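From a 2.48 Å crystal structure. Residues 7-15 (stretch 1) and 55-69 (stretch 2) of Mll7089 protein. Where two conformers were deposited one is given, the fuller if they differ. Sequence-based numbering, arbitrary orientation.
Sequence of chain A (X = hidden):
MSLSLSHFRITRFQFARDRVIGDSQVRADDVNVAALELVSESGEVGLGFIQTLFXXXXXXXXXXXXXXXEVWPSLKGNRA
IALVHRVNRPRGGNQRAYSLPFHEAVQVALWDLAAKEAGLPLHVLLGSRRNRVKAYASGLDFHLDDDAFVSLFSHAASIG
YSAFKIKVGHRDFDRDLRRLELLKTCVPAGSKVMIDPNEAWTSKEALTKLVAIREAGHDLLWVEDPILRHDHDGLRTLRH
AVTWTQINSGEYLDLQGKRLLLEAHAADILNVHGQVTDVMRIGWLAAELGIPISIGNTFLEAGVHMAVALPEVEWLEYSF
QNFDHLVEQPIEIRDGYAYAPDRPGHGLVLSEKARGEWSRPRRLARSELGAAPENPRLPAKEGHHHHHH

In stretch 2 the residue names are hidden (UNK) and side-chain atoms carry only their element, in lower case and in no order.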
ATOM      1  N   HIS A   7      -6.604 -17.030  49.928  0.50 47.35           N
ATOM      2  CA  HIS A   7      -8.011 -17.348  49.705  0.50 46.19           C
ATOM      3  C   HIS A   7      -8.654 -16.346  48.722  0.50 45.70           C
ATOM      4  O   HIS A   7      -8.110 -15.257  48.492  0.50 45.30           O
ATOM      5  CB  HIS A   7      -8.822 -17.294  51.020  0.50 46.33           C
ATOM      6  CG  HIS A   7      -8.115 -17.829  52.229  0.50 46.46           C
ATOM      7  ND1 HIS A   7      -8.294 -19.117  52.688  0.50 46.54           N
ATOM      8  CD2 HIS A   7      -7.263 -17.236  53.100  0.50 47.57           C
ATOM      9  CE1 HIS A   7      -7.575 -19.302  53.781  0.50 47.41           C
ATOM     10  NE2 HIS A   7      -6.943 -18.173  54.056  0.50 49.48           N
ATOM     11  N   PHE A   8      -9.819 -16.718  48.175  1.00 44.73           N
ATOM     12  CA  PHE A   8     -10.679 -15.818  47.450  1.00 44.46           C
ATOM     13  C   PHE A   8     -12.126 -15.875  47.966  1.00 46.10           C
ATOM     14  O   PHE A   8     -12.551 -16.881  48.508  1.00 46.32           O
ATOM     15  CB  PHE A   8     -10.605 -16.097  45.943  1.00 43.24           C
ATOM     16  CG  PHE A   8     -11.437 -17.241  45.494  1.00 39.34           C
ATOM     17  CD1 PHE A   8     -12.796 -17.077  45.277  1.00 37.49           C
ATOM     18  CD2 PHE A   8     -10.861 -18.484  45.279  1.00 36.92           C
ATOM     19  CE1 PHE A   8     -13.609 -18.167  44.852  1.00 39.84           C
ATOM     20  CE2 PHE A   8     -11.644 -19.591  44.862  1.00 38.59           C
ATOM     21  CZ  PHE A   8     -13.034 -19.427  44.654  1.00 41.47           C
ATOM     22  N   ARG A   9     -12.907 -14.818  47.750  1.00 47.32           N
ATOM     23  CA  ARG A   9     -14.279 -14.770  48.258  1.00 49.28           C
ATOM     24  C   ARG A   9     -15.188 -14.173  47.177  1.00 48.16           C
ATOM     25  O   ARG A   9     -14.845 -13.145  46.597  1.00 49.03           O
ATOM     26  CB  ARG A   9     -14.283 -13.909  49.518  1.00 49.81           C
ATOM     27  CG  ARG A   9     -15.419 -14.098  50.554  1.00 53.31           C
ATOM     28  CD  ARG A   9     -15.257 -13.025  51.721  1.00 54.06           C
ATOM     29  NE  ARG A   9     -14.052 -13.237  52.563  1.00 61.83           N
ATOM     30  CZ  ARG A   9     -13.102 -12.332  52.869  1.00 63.16           C
ATOM     31  NH1 ARG A   9     -13.144 -11.074  52.423  1.00 61.61           N
ATOM     32  NH2 ARG A   9     -12.086 -12.705  53.654  1.00 64.09           N
ATOM     33  N   ILE A  10     -16.325 -14.810  46.881  1.00 47.40           N
ATOM     34  CA  ILE A  10     -17.266 -14.269  45.904  1.00 45.69           C
ATOM     35  C   ILE A  10     -18.610 -13.891  46.531  1.00 45.99           C
ATOM     36  O   ILE A  10     -19.309 -14.733  47.116  1.00 46.96           O
ATOM     37  CB  ILE A  10     -17.518 -15.226  44.727  1.00 46.01           C
ATOM     38  CG1 ILE A  10     -16.196 -15.737  44.097  1.00 44.38           C
ATOM     39  CG2 ILE A  10     -18.468 -14.561  43.661  1.00 44.39           C
ATOM     40  CD1 ILE A  10     -15.510 -14.785  43.152  1.00 41.65           C
ATOM     41  N   THR A  11     -19.004 -12.634  46.398  1.00 44.92           N
ATOM     42  CA  THR A  11     -20.314 -12.249  46.878  1.00 44.22           C
ATOM     43  C   THR A  11     -21.194 -11.809  45.732  1.00 43.22           C
ATOM     44  O   THR A  11     -20.903 -10.800  45.081  1.00 43.56           O
ATOM     45  CB  THR A  11     -20.237 -11.142  47.940  1.00 44.34           C
ATOM     46  OG1 THR A  11     -19.254 -11.492  48.913  1.00 45.67           O
ATOM     47  CG2 THR A  11     -21.541 -11.018  48.628  1.00 44.98           C
ATOM     48  N   ARG A  12     -22.283 -12.548  45.518  1.00 41.26           N
ATOM     49  CA  ARG A  12     -23.182 -12.297  44.411  1.00 39.44           C
ATOM     50  C   ARG A  12     -24.280 -11.274  44.744  1.00 39.45           C
ATOM     51  O   ARG A  12     -24.910 -11.376  45.789  1.00 40.44           O
ATOM     52  CB  ARG A  12     -23.774 -13.613  43.969  1.00 38.05           C
ATOM     53  CG  ARG A  12     -24.492 -13.575  42.674  1.00 38.32           C
ATOM     54  CD  ARG A  12     -25.354 -14.796  42.521  1.00 34.86           C
ATOM     55  NE  ARG A  12     -26.119 -14.774  41.275  1.00 38.85           N
ATOM     56  CZ  ARG A  12     -27.258 -14.111  41.097  1.00 40.06           C
ATOM     57  NH1 ARG A  12     -27.786 -13.399  42.094  1.00 39.78           N
ATOM     58  NH2 ARG A  12     -27.887 -14.184  39.933  1.00 37.14           N
ATOM     59  N   PHE A  13     -24.495 -10.309  43.848  1.00 38.94           N
ATOM     60  CA  PHE A  13     -25.588  -9.327  43.901  1.00 38.83           C
ATOM     61  C   PHE A  13     -26.484  -9.391  42.623  1.00 39.79           C
ATOM     62  O   PHE A  13     -26.029  -9.693  41.496  1.00 40.52           O
ATOM     63  CB  PHE A  13     -25.026  -7.915  44.083  1.00 38.80           C
ATOM     64  CG  PHE A  13     -24.136  -7.754  45.319  1.00 39.22           C
ATOM     65  CD1 PHE A  13     -24.687  -7.512  46.571  1.00 39.42           C
ATOM     66  CD2 PHE A  13     -22.760  -7.879  45.225  1.00 40.02           C
ATOM     67  CE1 PHE A  13     -23.888  -7.395  47.707  1.00 39.02           C
ATOM     68  CE2 PHE A  13     -21.954  -7.757  46.348  1.00 39.06           C
ATOM     69  CZ  PHE A  13     -22.523  -7.517  47.590  1.00 39.12           C
ATOM     70  N   GLN A  14     -27.768  -9.127  42.787  1.00 39.31           N
ATOM     71  CA  GLN A  14     -28.677  -9.109  41.647  1.00 38.37           C
ATOM     72  C   GLN A  14     -29.826  -8.206  42.115  1.00 38.48           C
ATOM     73  O   GLN A  14     -30.614  -8.608  42.960  1.00 38.68           O
ATOM     74  CB  GLN A  14     -29.171 -10.507  41.280  1.00 37.22           C
ATOM     75  CG  GLN A  14     -30.170 -10.528  40.079  1.00 37.60           C
ATOM     76  CD  GLN A  14     -30.799 -11.918  39.792  1.00 37.53           C
ATOM     77  OE1 GLN A  14     -30.446 -12.935  40.387  1.00 40.32           O
ATOM     78  NE2 GLN A  14     -31.737 -11.940  38.892  1.00 33.41           N
ATOM     79  N   PHE A  15     -29.883  -6.984  41.591  1.00 38.23           N
ATOM     80  CA  PHE A  15     -30.853  -5.990  42.045  1.00 38.48           C
ATOM     81  C   PHE A  15     -31.413  -5.103  40.940  1.00 38.58           C
ATOM     82  O   PHE A  15     -30.793  -4.945  39.903  1.00 38.84           O
ATOM     83  CB  PHE A  15     -30.259  -5.138  43.153  1.00 37.08           C
ATOM     84  CG  PHE A  15     -28.948  -4.439  42.795  1.00 38.44           C
ATOM     85  CD1 PHE A  15     -28.940  -3.082  42.399  1.00 38.20           C
ATOM     86  CD2 PHE A  15     -27.710  -5.099  42.934  1.00 38.47           C
ATOM     87  CE1 PHE A  15     -27.719  -2.372  42.176  1.00 37.08           C
ATOM     88  CE2 PHE A  15     -26.480  -4.433  42.674  1.00 35.90           C
ATOM     89  CZ  PHE A  15     -26.496  -3.050  42.294  1.00 38.78           C
ATOM     90  N   UNK A  55     -26.928 -11.150  30.560  1.00 58.78           N
ATOM     91  CA  UNK A  55     -27.444 -12.277  31.321  1.00 57.89           C
ATOM     92  C   UNK A  55     -27.168 -12.124  32.836  1.00 56.04           C
ATOM     93  O   UNK A  55     -26.165 -11.512  33.228  1.00 55.89           O
ATOM     94  c   UNK A  55     -26.811 -13.570  30.790  1.00 59.14           C
ATOM     95  n   UNK A  55     -27.984 -15.510  29.844  1.00 71.33           N
ATOM     96  o   UNK A  55     -27.995 -13.568  28.661  1.00 66.52           O
ATOM     97  c   UNK A  55     -27.643 -14.213  29.663  1.00 65.03           C
ATOM     98  N   UNK A  56     -28.028 -12.709  33.699  1.00 53.54           N
ATOM     99  CA  UNK A  56     -27.668 -12.622  35.115  1.00 51.47           C
ATOM    100  C   UNK A  56     -26.515 -13.576  35.412  1.00 49.86           C
ATOM    101  O   UNK A  56     -26.194 -14.439  34.592  1.00 48.04           O
ATOM    102  c   UNK A  56     -29.915 -13.490  34.810  1.00 52.37           C
ATOM    103  c   UNK A  56     -28.945 -13.073  35.862  1.00 51.23           C
ATOM    104  c   UNK A  56     -29.268 -13.469  33.468  1.00 53.14           C
ATOM    105  N   UNK A  57     -25.900 -13.400  36.576  1.00 47.70           N
ATOM    106  CA  UNK A  57     -24.852 -14.295  37.017  1.00 46.76           C
ATOM    107  C   UNK A  57     -25.427 -15.643  37.424  1.00 45.67           C
ATOM    108  O   UNK A  57     -26.559 -15.716  37.887  1.00 46.17           O
ATOM    109  c   UNK A  57     -23.126 -12.552  37.766  1.00 46.45           C
ATOM    110  c   UNK A  57     -24.079 -13.664  38.177  1.00 46.20           C
ATOM    111  c   UNK A  57     -22.016 -13.134  36.911  1.00 45.78           C
ATOM    112  c   UNK A  57     -22.557 -11.867  38.977  1.00 45.27           C
ATOM    113  N   UNK A  58     -24.656 -16.720  37.267  1.00 44.77           N
ATOM    114  CA  UNK A  58     -25.158 -17.929  37.899  1.00 45.07           C
ATOM    115  C   UNK A  58     -25.093 -17.800  39.445  1.00 45.29           C
ATOM    116  O   UNK A  58     -24.739 -16.715  39.970  1.00 44.84           O
ATOM    117  c   UNK A  58     -22.965 -18.321  37.028  1.00 44.85           C
ATOM    118  c   UNK A  58     -24.210 -19.023  37.380  1.00 45.00           C
ATOM    119  c   UNK A  58     -23.371 -16.931  36.589  1.00 44.90           C
ATOM    120  N   UNK A  59     -25.436 -18.880  40.157  1.00 45.20           N
ATOM    121  CA  UNK A  59     -25.414 -18.880  41.635  1.00 45.71           C
ATOM    122  C   UNK A  59     -24.024 -18.602  42.189  1.00 44.56           C
ATOM    123  O   UNK A  59     -23.032 -18.978  41.576  1.00 44.02           O
ATOM    124  o   UNK A  59     -28.100 -19.531  41.634  1.00 54.42           O
ATOM    125  c   UNK A  59     -25.876 -20.224  42.163  1.00 46.27           C
ATOM    126  c   UNK A  59     -27.325 -20.477  41.913  1.00 49.94           C
ATOM    127  o   UNK A  59     -27.697 -21.659  41.988  1.00 57.82           O
ATOM    128  N   UNK A  60     -23.964 -17.950  43.337  1.00 44.22           N
ATOM    129  CA  UNK A  60     -22.710 -17.677  44.017  1.00 45.70           C
ATOM    130  C   UNK A  60     -21.837 -18.915  43.905  1.00 45.46           C
ATOM    131  O   UNK A  60     -20.676 -18.804  43.573  1.00 46.45           O
ATOM    132  c   UNK A  60     -21.905 -16.523  46.237  1.00 46.24           C
ATOM    133  o   UNK A  60     -23.279 -14.649  47.248  1.00 48.14           O
ATOM    134  c   UNK A  60     -22.966 -17.341  45.500  1.00 45.46           C
ATOM    135  n   UNK A  60     -22.101 -16.069  48.657  1.00 51.66           N
ATOM    136  c   UNK A  60     -22.499 -15.669  47.429  1.00 49.86           C
ATOM    137  N   UNK A  61     -22.413 -20.091  44.144  1.00 45.47           N
ATOM    138  CA  UNK A  61     -21.676 -21.337  44.161  1.00 45.93           C
ATOM    139  C   UNK A  61     -21.110 -21.723  42.766  1.00 45.04           C
ATOM    140  O   UNK A  61     -20.015 -22.291  42.664  1.00 44.37           O
ATOM    141  n   UNK A  61     -22.786 -25.962  44.693  1.00 53.55           N
ATOM    142  c   UNK A  61     -22.717 -24.958  45.550  1.00 48.48           C
ATOM    143  o   UNK A  61     -23.319 -24.976  46.637  1.00 48.16           O
ATOM    144  c   UNK A  61     -22.553 -22.471  44.762  1.00 45.86           C
ATOM    145  c   UNK A  61     -21.790 -23.775  45.137  1.00 47.09           C
ATOM    146  N   UNK A  62     -21.879 -21.453  41.708  1.00 44.09           N
ATOM    147  CA  UNK A  62     -21.422 -21.716  40.364  1.00 43.88           C
ATOM    148  C   UNK A  62     -20.197 -20.788  40.068  1.00 44.03           C
ATOM    149  O   UNK A  62     -19.166 -21.264  39.588  1.00 43.32           O
ATOM    150  c   UNK A  62     -22.343 -22.061  37.933  1.00 45.25           C
ATOM    151  o   UNK A  62     -21.746 -24.371  38.700  1.00 49.43           O
ATOM    152  o   UNK A  62     -21.005 -23.660  36.747  1.00 49.55           O
ATOM    153  c   UNK A  62     -21.658 -23.469  37.796  1.00 50.38           C
ATOM    154  c   UNK A  62     -22.581 -21.565  39.371  1.00 43.27           C
ATOM    155  N   UNK A  63     -20.298 -19.504  40.430  1.00 43.61           N
ATOM    156  CA  UNK A  63     -19.209 -18.541  40.287  1.00 44.17           C
ATOM    157  C   UNK A  63     -17.922 -19.006  41.025  1.00 45.98           C
ATOM    158  O   UNK A  63     -16.805 -18.981  40.462  1.00 46.22           O
ATOM    159  c   UNK A  63     -18.531 -16.130  40.575  1.00 45.26           C
ATOM    160  c   UNK A  63     -21.502 -15.328  40.585  1.00 42.80           C
ATOM    161  c   UNK A  63     -20.914 -16.664  40.079  1.00 44.09           C
ATOM    162  c   UNK A  63     -19.640 -17.147  40.795  1.00 43.65           C
ATOM    163  N   UNK A  64     -18.084 -19.439  42.275  1.00 47.32           N
ATOM    164  CA  UNK A  64     -16.981 -19.926  43.078  1.00 49.52           C
ATOM    165  C   UNK A  64     -16.305 -21.169  42.467  1.00 49.71           C
ATOM    166  O   UNK A  64     -15.088 -21.281  42.491  1.00 50.76           O
ATOM    167  o   UNK A  64     -17.706 -18.149  47.632  1.00 60.12           O
ATOM    168  c   UNK A  64     -17.414 -20.172  44.533  1.00 48.65           C
ATOM    169  o   UNK A  64     -18.824 -19.989  47.085  1.00 55.43           O
ATOM    170  c   UNK A  64     -17.441 -18.915  45.358  1.00 51.31           C
ATOM    171  c   UNK A  64     -18.046 -19.044  46.790  1.00 53.27           C
ATOM    172  N   UNK A  65     -17.083 -22.087  41.913  1.00 49.88           N
ATOM    173  CA  UNK A  65     -16.520 -23.303  41.358  1.00 50.47           C
ATOM    174  C   UNK A  65     -15.766 -23.060  40.056  1.00 50.12           C
ATOM    175  O   UNK A  65     -14.745 -23.671  39.805  1.00 51.11           O
ATOM    176  c   UNK A  65     -17.610 -24.345  41.175  1.00 50.49           C
ATOM    177  o   UNK A  65     -18.098 -24.717  42.477  1.00 55.09           O
ATOM    178  N   UNK A  66     -16.259 -22.153  39.236  1.00 49.59           N
ATOM    179  CA  UNK A  66     -15.610 -21.828  37.983  1.00 49.02           C
ATOM    180  C   UNK A  66     -14.327 -21.042  38.276  1.00 48.37           C
ATOM    181  O   UNK A  66     -13.261 -21.381  37.782  1.00 48.07           O
ATOM    182  c   UNK A  66     -15.902 -20.590  35.822  1.00 49.24           C
ATOM    183  c   UNK A  66     -16.583 -21.076  37.068  1.00 48.97           C
ATOM    184  c   UNK A  66     -17.768 -22.001  36.715  1.00 49.47           C
ATOM    185  N   UNK A  67     -14.413 -20.016  39.112  1.00 48.27           N
ATOM    186  CA  UNK A  67     -13.196 -19.290  39.497  1.00 48.13           C
ATOM    187  C   UNK A  67     -12.112 -20.207  40.070  1.00 49.00           C
ATOM    188  O   UNK A  67     -10.968 -20.123  39.618  1.00 48.83           O
ATOM    189  c   UNK A  67     -12.370 -17.190  40.662  1.00 45.07           C
ATOM    190  c   UNK A  67     -12.175 -16.117  39.788  1.00 44.03           C
ATOM    191  c   UNK A  67     -10.254 -15.308  41.068  1.00 39.88           C
ATOM    192  c   UNK A  67     -10.420 -16.378  41.938  1.00 43.73           C
ATOM    193  c   UNK A  67     -13.507 -18.147  40.463  1.00 46.40           C
ATOM    194  c   UNK A  67     -11.119 -15.165  40.005  1.00 42.78           C
ATOM    195  c   UNK A  67     -11.501 -17.323  41.749  1.00 44.80           C
ATOM    196  N   UNK A  68     -12.473 -21.077  41.030  1.00 50.31           N
ATOM    197  CA  UNK A  68     -11.539 -22.064  41.612  1.00 53.30           C
ATOM    198  C   UNK A  68     -10.866 -22.938  40.545  1.00 52.78           C
ATOM    199  O   UNK A  68      -9.676 -23.162  40.591  1.00 52.29           O
ATOM    200  c   UNK A  68     -12.202 -22.945  42.696  1.00 53.10           C
ATOM    201  c   UNK A  68     -11.784 -23.976  45.072  1.00 58.40           C
ATOM    202  c   UNK A  68     -11.187 -23.568  43.692  1.00 56.04           C
ATOM    203  o   UNK A  68     -12.519 -23.152  45.727  1.00 64.18           O
ATOM    204  o   UNK A  68     -11.496 -25.134  45.516  1.00 64.97           O
ATOM    205  N   UNK A  69     -11.641 -23.400  39.571  1.00 54.12           N
ATOM    206  CA  UNK A  69     -11.123 -24.270  38.538  1.00 55.00           C
ATOM    207  C   UNK A  69     -10.330 -23.530  37.472  1.00 54.67           C
ATOM    208  O   UNK A  69      -9.327 -24.042  36.979  1.00 55.68           O
ATOM    209  c   UNK A  69     -11.295 -27.430  37.281  1.00 59.47           C
ATOM    210  c   UNK A  69     -11.207 -27.184  35.097  1.00 60.61           C
ATOM    211  c   UNK A  69     -11.764 -26.188  36.988  1.00 59.18           C
ATOM    212  n   UNK A  69     -11.680 -26.061  35.613  1.00 59.38           N
ATOM    213  n   UNK A  69     -10.968 -28.030  36.087  1.00 61.33           N
ATOM    214  c   UNK A  69     -12.257 -25.079  37.883  1.00 55.94           C
TER
HETATM  215  O   HOH W   1     -26.110 -11.506  39.507  1.00 58.80           O

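Position 55 carries two side-chain carbons, the second bonded to one oxygen and one nitrogen, and lies beyond reach of the strand; it is Asn55. At 56 three carbons close a ring onto the backbone nitrogen, and CB lies 4.3 Å from Gln14 NE2: Pro56. Position 57 has four carbons, forked at the second, with CB 3.9 Å from Arg12 NE; this is Leu57, whose carbonyl O accepts a hydrogen bond from Arg12 NH2 (2.9 Å). Three side-chain carbons again close a ring onto the backbone nitrogen at 58: Pro58. Its CA-to-CB bond points away from the strand, yet its O takes a 2.7 Å hydrogen bond from Arg12 NE.

At position 59 two carbons, the second carrying two oxygens, identify Asp59, which occupies the N-cap position without a capping bond from its side chain. Position 60 has three carbons, the last bearing one oxygen and one nitrogen, and its CA-to-CB bond runs sideways while the chain end comes nearer the strand. This is Gln60; its OE1 accepts a nearly straight hydrogen bond from Arg12 N (2.9 Å, 167°). The same atom set recurs at 61, where the CA-to-CB bond points away from the strand: Gln61. At 62, three carbons and two terminal oxygens, out of reach, give Glu62.

Position 63 has four carbons forked at the first, one arm two carbons long, and its CA-to-CB bond points toward the strand. It is Ile63, with CG2 packed 3.5 Å from Ile10 CG2. Three carbons and two oxygens at 64 belong to Glu64: its CG lies 3.6 Å from Ile10 CG1, and its backbone O sits at the ring edge of Phe8, 3.5 Å from CZ. One carbon and one oxygen make 65 Ser65, whose OG bonds back to Gln61 O (3.1 Å). At 66 a single carbon carries two others, out of reach of the strand: Val66.

At 67 the CA-to-CB bond points toward the strand, and one carbon leads to a six-carbon ring: Phe67. Its edge meets the face of Phe8, with centroids 4.8 Å apart and planes at 59°. Position 68, three carbons and two oxygens, is Glu68, with OE2 3.8 Å from Phe8 CE2. Position 69 has one carbon leading to a five-membered ring of three carbons and two nitrogens, out of reach; it is His69.

The strand and helix run roughly antiparallel (145°), so Phe8, Ile10 and Arg12 meet successively earlier turns of stretch 2. Phe8 and Ile10 supply apolar packing against the helix. Arg12 fastens the loop before it through two backbone carbonyls, while Gln14 OE1 accepts hydrogen bonds from both Arg12 NH1 (3.2 Å) and NH2 (2.9 Å), helping to hold the guanidinium in place.

Stretch 2 (55-69) NPLPDQQEIESVFEH
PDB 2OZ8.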